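PDB 2QK2: LP04448p from Drosophila melanogaster, which probably binds tubulin through its TOG domains and tracks growing microtubule plus ends, as a member of the XMAP215/Dis1 family. Local coordinates for residues Gly52-Leu57 with Ser93-Ala98. Residues are numbered along the deposited sequence; the frame is centred on the assembly and turned at random.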
loop_
_atom_site.group_PDB
_atom_site.type_symbol
_atom_site.label_atom_id
_atom_site.label_comp_id
_atom_site.label_asym_id
_atom_site.label_seq_id
_atom_site.Cartn_x
_atom_site.Cartn_y
_atom_site.Cartn_z
ATOM N N GLY A 52 5.864 -0.602 -21.199
ATOM C CA GLY A 52 7.081 -1.382 -21.344
ATOM C C GLY A 52 7.109 -2.608 -20.458
ATOM O O GLY A 52 6.138 -2.891 -19.760
ATOM N N GLU A 53 8.220 -3.340 -20.488
ATOM C CA GLU A 53 8.369 -4.543 -19.672
ATOM C C GLU A 53 9.035 -4.173 -18.350
ATOM O O GLU A 53 10.259 -4.197 -18.240
ATOM C CB GLU A 53 9.231 -5.574 -20.404
ATOM C CG GLU A 53 8.696 -5.986 -21.770
ATOM C CD GLU A 53 7.283 -6.518 -21.699
ATOM O OE1 GLU A 53 7.023 -7.383 -20.835
ATOM O OE2 GLU A 53 6.435 -6.075 -22.503
ATOM N N TYR A 54 8.231 -3.843 -17.344
ATOM C CA TYR A 54 8.772 -3.446 -16.044
ATOM C C TYR A 54 8.957 -4.598 -15.068
ATOM O O TYR A 54 9.429 -4.400 -13.944
ATOM C CB TYR A 54 7.872 -2.376 -15.412
ATOM C CG TYR A 54 7.891 -1.059 -16.152
ATOM C CD1 TYR A 54 6.957 -0.777 -17.153
ATOM C CD2 TYR A 54 8.864 -0.102 -15.870
ATOM C CE1 TYR A 54 7.000 0.441 -17.857
ATOM C CE2 TYR A 54 8.919 1.102 -16.558
ATOM C CZ TYR A 54 7.987 1.371 -17.549
ATOM O OH TYR A 54 8.054 2.573 -18.220
ATOM N N GLY A 55 8.595 -5.802 -15.492
ATOM C CA GLY A 55 8.723 -6.954 -14.619
ATOM C C GLY A 55 10.071 -7.102 -13.921
ATOM O O GLY A 55 10.126 -7.318 -12.705
ATOM N N ALA A 56 11.161 -6.991 -14.680
ATOM C CA ALA A 56 12.500 -7.142 -14.108
ATOM C C ALA A 56 12.777 -6.072 -13.060
ATOM O O ALA A 56 13.362 -6.352 -12.013
ATOM C CB ALA A 56 13.571 -7.085 -15.221
ATOM N N LEU A 57 12.351 -4.845 -13.345
ATOM C CA LEU A 57 12.566 -3.746 -12.416
ATOM C C LEU A 57 11.772 -3.958 -11.126
ATOM O O LEU A 57 12.299 -3.788 -10.026
ATOM C CB LEU A 57 12.176 -2.411 -13.070
ATOM C CG LEU A 57 12.324 -1.175 -12.174
ATOM C CD1 LEU A 57 13.739 -1.109 -11.597
ATOM C CD2 LEU A 57 12.006 0.083 -12.974
ATOM N N SER A 93 -1.171 -2.489 -12.986
ATOM C CA SER A 93 -2.049 -3.568 -12.534
ATOM C C SER A 93 -1.492 -4.985 -12.579
ATOM O O SER A 93 -1.697 -5.760 -11.645
ATOM C CB SER A 93 -3.387 -3.526 -13.290
ATOM O OG SER A 93 -3.228 -3.852 -14.659
ATOM N N ASN A 94 -0.791 -5.337 -13.652
ATOM C CA ASN A 94 -0.249 -6.689 -13.761
ATOM C C ASN A 94 0.839 -7.059 -12.757
ATOM O O ASN A 94 1.104 -8.240 -12.554
ATOM C CB ASN A 94 0.267 -6.949 -15.181
ATOM C CG ASN A 94 -0.849 -7.312 -16.145
ATOM O OD1 ASN A 94 -1.709 -8.140 -15.831
ATOM N ND2 ASN A 94 -0.839 -6.701 -17.325
ATOM N N TYR A 95 1.461 -6.064 -12.131
ATOM C CA TYR A 95 2.519 -6.324 -11.150
ATOM C C TYR A 95 2.007 -6.231 -9.710
ATOM O O TYR A 95 2.651 -6.721 -8.778
ATOM C CB TYR A 95 3.668 -5.325 -11.329
ATOM C CG TYR A 95 4.128 -5.161 -12.762
ATOM C CD1 TYR A 95 3.845 -3.997 -13.472
ATOM C CD2 TYR A 95 4.824 -6.182 -13.415
ATOM C CE1 TYR A 95 4.243 -3.849 -14.804
ATOM C CE2 TYR A 95 5.227 -6.046 -14.752
ATOM C CZ TYR A 95 4.933 -4.878 -15.437
ATOM O OH TYR A 95 5.330 -4.723 -16.749
ATOM N N ALA A 96 0.842 -5.612 -9.539
ATOM C CA ALA A 96 0.242 -5.399 -8.221
ATOM C C ALA A 96 0.116 -6.595 -7.272
ATOM O O ALA A 96 0.619 -6.551 -6.148
ATOM C CB ALA A 96 -1.128 -4.731 -8.384
ATOM N N SER A 97 -0.552 -7.657 -7.705
ATOM C CA SER A 97 -0.756 -8.819 -6.843
ATOM C C SER A 97 0.486 -9.432 -6.198
ATOM O O SER A 97 0.428 -9.889 -5.053
ATOM C CB SER A 97 -1.524 -9.901 -7.597
ATOM O OG SER A 97 -2.820 -9.433 -7.923
ATOM N N ALA A 98 1.600 -9.459 -6.921
ATOM C CA ALA A 98 2.825 -10.030 -6.373
ATOM C C ALA A 98 3.494 -9.066 -5.383
ATOM O O ALA A 98 4.202 -9.496 -4.472
ATOM C CB ALA A 98 3.789 -10.389 -7.504
#
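With its CG anti to the carbonyl carbon (chi1 -48°), Y95 swings its ring off the first turns of helix 93-105 and carries the phenol across to the start of helix 55-67. Y54 has the same kind of first torsion (chi1 -68°), but its ring turns away from Y95 and packs against L84 and L88 of helix 71-88, and its own hydroxyl bonds to the backbone O of E50. What Y54 offers to Y95 is therefore its backbone and CB. The Y54 N-H reaches the Y95 OH at 3.1 Å, bent to 145° at the hydrogen; the same N-H makes only a weak bond back to G52 O. Behind the hydroxyl, Y95 CZ rests 3.9 Å from Y54 CB, and Y95 CE2 lies 3.5 Å from G55 N, both meeting the ring obliquely. A phenylalanine in place of Y95 could keep much of this packing but would probably cost the Y54 N-H its hydroxyl acceptor, leaving the weak bond to G52 O. One bent hydrogen bond accepted by the phenol oxygen, with ring packing beside it, ties helix 55-67 to helix 93-105 at the surface of this HEAT-repeat TOG domain, so the polar link rests on a single hydroxyl.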